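Local coordinates for protein PfVFT1 (Plasmodium falciparum, PDB 5JKQ) that is a bilobed Venus flytrap protein that probably binds a small solute in the cleft between its two lobes, at residues 77-88 / 143-151. The protein carries 3 engineered substitutions. Sequence-based numbering, arbitrary orientation.
Sequences EVKIGALKNKNW and DIHMTDNYF
The hydroxyl of Tyr150 reaches the backbone just past the strand pairing, where OH accepts a hydrogen bond from Leu83 N at 2.9 Å. With chi1 at 65°, CG sits between the residue's own N and carbonyl carbon, and the ring stands up toward 77-88. A water, 2.7 Å from Tyr150 OH and donating to Leu83 O, gives the phenol a second link to the same residue. Trp88 brings the CZ3-CH2 edge of its indole over one face of Tyr150 in a T-shaped stack, planes at 77° and CH2 3.7 Å from Tyr150 CE1; Phe151 CD2 lies over the opposite face. Ala82 CB packs beside the phenol oxygen, while Leu83 CG rests 4.0 Å from Phe151 CE1. Residues 77-83 form the middle strand of a three-stranded parallel sheet, with 126-132 along one edge and the short strand 146-147 along the other, in one lobe of the bilobed Venus flytrap architecture. Gly81 N donates to Met146 O and Gly81 O accepts from Asp148 N, so both polar backbone atoms of the glycine are used in the pairing. Ile144 CD1 lies 3.7 Å from Gly81 CA, against the bare backbone. On the other sheet face, the flanks of Ile80 and selenomethionine Met146 meet at CG1 and CB, and the selenium end of Met146 then turns away to Met107 and Trp111 of helix 102-118. Farther back, Lys79 O receives both His145 N and Met146 N, and Lys79 N donates almost straight (174°) to His145 ND1 at 3.1 Å, though from well outside the imidazole plane. Asp148 OD1 closes an Asx turn by accepting from Tyr150 N through its anti lone pair, while OD2 is hydrogen-bonded to the hydroxyls of Tyr94 and Tyr129.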
ATOM      1  N   GLU A  77     -14.035 -18.414  -7.627  1.00 18.79           N
ATOM      2  CA  GLU A  77     -14.301 -17.074  -7.116  1.00 13.67           C
ATOM      3  C   GLU A  77     -13.460 -16.743  -5.888  1.00 17.40           C
ATOM      4  O   GLU A  77     -13.253 -17.587  -5.015  1.00 16.14           O
ATOM      5  CB  GLU A  77     -15.784 -16.918  -6.777  1.00 17.28           C
ATOM      6  CG  GLU A  77     -16.140 -15.547  -6.208  1.00 26.32           C
ATOM      7  CD  GLU A  77     -17.633 -15.353  -6.025  1.00 22.16           C
ATOM      8  OE1 GLU A  77     -18.339 -15.159  -7.037  1.00 26.25           O
ATOM      9  OE2 GLU A  77     -18.099 -15.390  -4.867  1.00 24.68           O
ATOM     10  N   VAL A  78     -12.984 -15.501  -5.836  1.00 23.49           N
ATOM     11  CA  VAL A  78     -12.282 -14.980  -4.669  1.00 18.62           C
ATOM     12  C   VAL A  78     -13.021 -13.751  -4.146  1.00 19.02           C
ATOM     13  O   VAL A  78     -13.495 -12.922  -4.924  1.00 21.69           O
ATOM     14  CB  VAL A  78     -10.814 -14.618  -4.996  1.00 21.99           C
ATOM     15  CG1 VAL A  78     -10.739 -13.612  -6.143  1.00 22.21           C
ATOM     16  CG2 VAL A  78     -10.096 -14.092  -3.753  1.00 20.63           C
ATOM     17  N   LYS A  79     -13.127 -13.653  -2.823  1.00 24.48           N
ATOM     18  CA  LYS A  79     -13.781 -12.521  -2.176  1.00 20.92           C
ATOM     19  C   LYS A  79     -12.746 -11.549  -1.617  1.00 24.27           C
ATOM     20  O   LYS A  79     -11.955 -11.912  -0.746  1.00 16.84           O
ATOM     21  CB  LYS A  79     -14.701 -13.000  -1.052  1.00 23.19           C
ATOM     22  CG  LYS A  79     -15.723 -14.044  -1.473  1.00 27.77           C
ATOM     23  CD  LYS A  79     -16.578 -14.459  -0.286  1.00 32.02           C
ATOM     24  CE  LYS A  79     -17.283 -15.783  -0.526  1.00 35.55           C
ATOM     25  NZ  LYS A  79     -17.473 -16.534   0.749  1.00 33.78           N
ATOM     26  N   ILE A  80     -12.760 -10.318  -2.126  1.00 24.60           N
ATOM     27  CA  ILE A  80     -11.822  -9.287  -1.694  1.00 21.33           C
ATOM     28  C   ILE A  80     -12.554  -8.235  -0.869  1.00 24.26           C
ATOM     29  O   ILE A  80     -13.690  -7.868  -1.175  1.00 24.20           O
ATOM     30  CB  ILE A  80     -11.111  -8.614  -2.900  1.00 21.27           C
ATOM     31  CG1 ILE A  80     -10.078  -9.562  -3.513  1.00 27.80           C
ATOM     32  CG2 ILE A  80     -10.376  -7.342  -2.481  1.00 20.28           C
ATOM     33  CD1 ILE A  80     -10.653 -10.651  -4.367  1.00 27.46           C
ATOM     34  N   GLY A  81     -11.890  -7.758   0.179  1.00 24.70           N
ATOM     35  CA  GLY A  81     -12.448  -6.745   1.053  1.00 24.31           C
ATOM     36  C   GLY A  81     -11.809  -5.387   0.837  1.00 25.71           C
ATOM     37  O   GLY A  81     -10.594  -5.280   0.669  1.00 23.48           O
ATOM     38  N   ALA A  82     -12.637  -4.348   0.841  1.00 25.12           N
ATOM     39  CA  ALA A  82     -12.157  -2.976   0.731  1.00 24.93           C
ATOM     40  C   ALA A  82     -13.038  -2.049   1.562  1.00 26.85           C
ATOM     41  O   ALA A  82     -14.176  -2.388   1.878  1.00 19.79           O
ATOM     42  CB  ALA A  82     -12.137  -2.536  -0.721  1.00 24.16           C
ATOM     43  N   LEU A  83     -12.504  -0.886   1.925  1.00 29.12           N
ATOM     44  CA  LEU A  83     -13.267   0.103   2.681  1.00 27.39           C
ATOM     45  C   LEU A  83     -14.396   0.666   1.821  1.00 28.37           C
ATOM     46  O   LEU A  83     -14.194   0.960   0.643  1.00 30.11           O
ATOM     47  CB  LEU A  83     -12.356   1.233   3.165  1.00 28.46           C
ATOM     48  CG  LEU A  83     -11.223   0.841   4.117  1.00 29.06           C
ATOM     49  CD1 LEU A  83     -10.230   1.982   4.252  1.00 23.81           C
ATOM     50  CD2 LEU A  83     -11.768   0.450   5.484  1.00 28.96           C
ATOM     51  N   LYS A  84     -15.582   0.814   2.408  1.00 36.38           N
ATOM     52  CA  LYS A  84     -16.742   1.313   1.668  1.00 33.98           C
ATOM     53  C   LYS A  84     -16.729   2.832   1.537  1.00 25.25           C
ATOM     54  O   LYS A  84     -16.073   3.529   2.311  1.00 25.70           O
ATOM     55  CB  LYS A  84     -18.050   0.866   2.336  1.00 41.39           C
ATOM     56  CG  LYS A  84     -18.199   1.245   3.803  1.00 41.22           C
ATOM     57  CD  LYS A  84     -19.601   0.911   4.319  1.00 44.46           C
ATOM     58  CE  LYS A  84     -19.892  -0.587   4.279  1.00 47.75           C
ATOM     59  NZ  LYS A  84     -21.282  -0.903   4.719  1.00 38.84           N
ATOM     60  N   ASN A  85     -17.458   3.328   0.540  1.00 30.70           N
ATOM     61  CA  ASN A  85     -17.625   4.763   0.315  1.00 31.45           C
ATOM     62  C   ASN A  85     -16.309   5.489   0.051  1.00 29.66           C
ATOM     63  O   ASN A  85     -16.199   6.692   0.287  1.00 27.42           O
ATOM     64  CB  ASN A  85     -18.337   5.407   1.510  1.00 33.06           C
ATOM     65  CG  ASN A  85     -19.707   4.808   1.761  1.00 30.17           C
ATOM     66  OD1 ASN A  85     -20.484   4.597   0.829  1.00 32.06           O
ATOM     67  ND2 ASN A  85     -20.009   4.524   3.023  1.00 36.94           N
ATOM     68  N   LYS A  86     -15.317   4.757  -0.447  1.00 29.92           N
ATOM     69  CA  LYS A  86     -14.047   5.359  -0.833  1.00 26.42           C
ATOM     70  C   LYS A  86     -14.027   5.646  -2.327  1.00 31.48           C
ATOM     71  O   LYS A  86     -14.418   4.807  -3.139  1.00 28.98           O
ATOM     72  CB  LYS A  86     -12.872   4.450  -0.458  1.00 31.77           C
ATOM     73  CG  LYS A  86     -12.688   4.241   1.037  1.00 32.09           C
ATOM     74  CD  LYS A  86     -12.566   5.560   1.783  1.00 27.94           C
ATOM     75  CE  LYS A  86     -12.077   5.350   3.205  1.00 33.98           C
ATOM     76  NZ  LYS A  86     -12.207   6.584   4.029  1.00 38.93           N
ATOM     77  N   ASN A  87     -13.578   6.848  -2.676  1.00 30.56           N
ATOM     78  CA  ASN A  87     -13.426   7.249  -4.067  1.00 30.44           C
ATOM     79  C   ASN A  87     -12.248   8.206  -4.202  1.00 33.56           C
ATOM     80  O   ASN A  87     -12.324   9.357  -3.775  1.00 35.17           O
ATOM     81  CB  ASN A  87     -14.711   7.900  -4.585  1.00 34.45           C
ATOM     82  CG  ASN A  87     -14.611   8.324  -6.040  1.00 39.36           C
ATOM     83  OD1 ASN A  87     -13.632   8.024  -6.726  1.00 36.70           O
ATOM     84  ND2 ASN A  87     -15.636   9.018  -6.523  1.00 40.45           N
ATOM     85  N   TRP A  88     -11.158   7.714  -4.789  1.00 31.00           N
ATOM     86  CA  TRP A  88      -9.951   8.512  -4.979  1.00 25.67           C
ATOM     87  C   TRP A  88      -9.739   8.838  -6.452  1.00 26.76           C
ATOM     88  O   TRP A  88      -8.626   9.147  -6.877  1.00 29.63           O
ATOM     89  CB  TRP A  88      -8.730   7.778  -4.425  1.00 32.09           C
ATOM     90  CG  TRP A  88      -8.868   7.409  -2.981  1.00 31.20           C
ATOM     91  CD1 TRP A  88      -8.973   8.264  -1.924  1.00 26.52           C
ATOM     92  CD2 TRP A  88      -8.908   6.085  -2.432  1.00 28.80           C
ATOM     93  NE1 TRP A  88      -9.081   7.556  -0.751  1.00 31.56           N
ATOM     94  CE2 TRP A  88      -9.043   6.216  -1.036  1.00 27.81           C
ATOM     95  CE3 TRP A  88      -8.843   4.803  -2.986  1.00 28.78           C
ATOM     96  CZ2 TRP A  88      -9.116   5.114  -0.186  1.00 26.25           C
ATOM     97  CZ3 TRP A  88      -8.917   3.710  -2.140  1.00 30.79           C
ATOM     98  CH2 TRP A  88      -9.051   3.873  -0.756  1.00 25.87           C
ATOM     99  N   ASP A 143     -15.108 -13.606   6.176  1.00 22.15           N
ATOM    100  CA  ASP A 143     -16.082 -13.076   5.225  1.00 23.32           C
ATOM    101  C   ASP A 143     -15.406 -12.829   3.879  1.00 25.52           C
ATOM    102  O   ASP A 143     -16.065 -12.778   2.840  1.00 24.53           O
ATOM    103  CB  ASP A 143     -16.708 -11.782   5.746  1.00 32.56           C
ATOM    104  CG  ASP A 143     -17.558 -11.999   6.982  1.00 36.26           C
ATOM    105  OD1 ASP A 143     -18.304 -13.000   7.026  1.00 31.48           O
ATOM    106  OD2 ASP A 143     -17.476 -11.170   7.914  1.00 40.32           O
ATOM    107  N   ILE A 144     -14.085 -12.683   3.913  1.00 27.87           N
ATOM    108  CA  ILE A 144     -13.291 -12.439   2.717  1.00 28.83           C
ATOM    109  C   ILE A 144     -12.019 -13.276   2.751  1.00 22.10           C
ATOM    110  O   ILE A 144     -11.553 -13.667   3.821  1.00 21.70           O
ATOM    111  CB  ILE A 144     -12.920 -10.945   2.581  1.00 21.59           C
ATOM    112  CG1 ILE A 144     -12.337 -10.429   3.902  1.00 28.59           C
ATOM    113  CG2 ILE A 144     -14.144 -10.139   2.170  1.00 18.92           C
ATOM    114  CD1 ILE A 144     -11.844  -8.994   3.864  1.00 25.39           C
ATOM    115  N   HIS A 145     -11.468 -13.557   1.575  1.00 16.52           N
ATOM    116  CA  HIS A 145     -10.194 -14.255   1.471  1.00 22.01           C
ATOM    117  C   HIS A 145      -9.035 -13.263   1.545  1.00 22.12           C
ATOM    118  O   HIS A 145      -7.923 -13.619   1.939  1.00 21.31           O
ATOM    119  CB  HIS A 145     -10.120 -15.045   0.162  1.00 21.88           C
ATOM    120  CG  HIS A 145     -11.252 -16.005  -0.031  1.00 21.97           C
ATOM    121  ND1 HIS A 145     -11.960 -16.091  -1.211  1.00 23.77           N
ATOM    122  CD2 HIS A 145     -11.793 -16.926   0.801  1.00 18.86           C
ATOM    123  CE1 HIS A 145     -12.892 -17.020  -1.095  1.00 19.44           C
ATOM    124  NE2 HIS A 145     -12.812 -17.543   0.116  1.00 23.44           N
HETATM  125  N   MSE A 146      -9.318 -12.014   1.180  1.00 21.07           N
HETATM  126  CA  MSE A 146      -8.288 -10.999   0.986  1.00 23.18           C
HETATM  127  C   MSE A 146      -8.770  -9.587   1.234  1.00 20.58           C
HETATM  128  O   MSE A 146      -9.942  -9.278   1.027  1.00 26.92           O
HETATM  129  CB  MSE A 146      -7.770 -11.040  -0.445  1.00 25.88           C
HETATM  130  CG  MSE A 146      -6.699 -12.032  -0.731  1.00 27.07           C
HETATM  131 SE   MSE A 146      -6.209 -11.820  -2.596  1.00 27.55          SE
HETATM  132  CE  MSE A 146      -4.853 -10.440  -2.385  1.00 15.39           C
ATOM    133  N   THR A 147      -7.842  -8.721   1.624  1.00 21.44           N
ATOM    134  CA  THR A 147      -8.062  -7.287   1.545  1.00 17.75           C
ATOM    135  C   THR A 147      -7.590  -6.819   0.174  1.00 18.16           C
ATOM    136  O   THR A 147      -6.867  -7.537  -0.518  1.00 18.04           O
ATOM    137  CB  THR A 147      -7.303  -6.514   2.639  1.00 19.30           C
ATOM    138  OG1 THR A 147      -5.894  -6.583   2.385  1.00 21.78           O
ATOM    139  CG2 THR A 147      -7.610  -7.082   4.018  1.00 22.42           C
ATOM    140  N   ASP A 148      -8.002  -5.620  -0.219  1.00 18.11           N
ATOM    141  CA  ASP A 148      -7.477  -4.995  -1.424  1.00 18.81           C
ATOM    142  C   ASP A 148      -5.982  -4.739  -1.228  1.00 19.30           C
ATOM    143  O   ASP A 148      -5.483  -4.795  -0.105  1.00 16.15           O
ATOM    144  CB  ASP A 148      -8.224  -3.693  -1.724  1.00 20.51           C
ATOM    145  CG  ASP A 148      -7.990  -3.198  -3.137  1.00 25.60           C
ATOM    146  OD1 ASP A 148      -6.862  -2.750  -3.433  1.00 22.48           O
ATOM    147  OD2 ASP A 148      -8.940  -3.244  -3.948  1.00 15.46           O
ATOM    148  N   ASN A 149      -5.267  -4.461  -2.314  1.00 18.39           N
ATOM    149  CA  ASN A 149      -3.823  -4.251  -2.234  1.00 13.03           C
ATOM    150  C   ASN A 149      -3.426  -2.856  -1.753  1.00 13.66           C
ATOM    151  O   ASN A 149      -2.270  -2.637  -1.394  1.00 13.82           O
ATOM    152  CB  ASN A 149      -3.170  -4.501  -3.598  1.00 16.86           C
ATOM    153  CG  ASN A 149      -3.405  -5.906  -4.113  1.00 19.23           C
ATOM    154  OD1 ASN A 149      -2.870  -6.875  -3.575  1.00 19.53           O
ATOM    155  ND2 ASN A 149      -4.196  -6.022  -5.176  1.00 18.41           N
ATOM    156  N   TYR A 150      -4.365  -1.913  -1.746  1.00 16.69           N
ATOM    157  CA  TYR A 150      -4.014  -0.515  -1.498  1.00 18.21           C
ATOM    158  C   TYR A 150      -3.699  -0.237  -0.033  1.00 16.77           C
ATOM    159  O   TYR A 150      -3.095   0.786   0.286  1.00 14.41           O
ATOM    160  CB  TYR A 150      -5.130   0.429  -1.980  1.00 21.87           C
ATOM    161  CG  TYR A 150      -6.465   0.333  -1.263  1.00 20.96           C
ATOM    162  CD1 TYR A 150      -6.604   0.722   0.065  1.00 24.01           C
ATOM    163  CD2 TYR A 150      -7.601  -0.098  -1.937  1.00 19.94           C
ATOM    164  CE1 TYR A 150      -7.824   0.648   0.709  1.00 19.59           C
ATOM    165  CE2 TYR A 150      -8.826  -0.170  -1.302  1.00 23.89           C
ATOM    166  CZ  TYR A 150      -8.932   0.204   0.019  1.00 26.32           C
ATOM    167  OH  TYR A 150     -10.149   0.133   0.655  1.00 30.37           O
ATOM    168  N   PHE A 151      -4.098  -1.144   0.851  1.00 19.83           N
ATOM    169  CA  PHE A 151      -3.912  -0.944   2.284  1.00 17.29           C
ATOM    170  C   PHE A 151      -2.448  -0.729   2.637  1.00 23.30           C
ATOM    171  O   PHE A 151      -1.562  -1.362   2.067  1.00 29.80           O
ATOM    172  CB  PHE A 151      -4.470  -2.133   3.065  1.00 14.50           C
ATOM    173  CG  PHE A 151      -5.967  -2.153   3.130  1.00 22.99           C
ATOM    174  CD1 PHE A 151      -6.637  -1.455   4.120  1.00 18.45           C
ATOM    175  CD2 PHE A 151      -6.705  -2.854   2.193  1.00 17.81           C
ATOM    176  CE1 PHE A 151      -8.014  -1.464   4.177  1.00 23.13           C
ATOM    177  CE2 PHE A 151      -8.082  -2.865   2.246  1.00 20.52           C
ATOM    178  CZ  PHE A 151      -8.737  -2.169   3.239  1.00 22.79           C
TER
HETATM  179  O   HOH W   1     -12.198   1.056  -0.781  1.00 30.39           O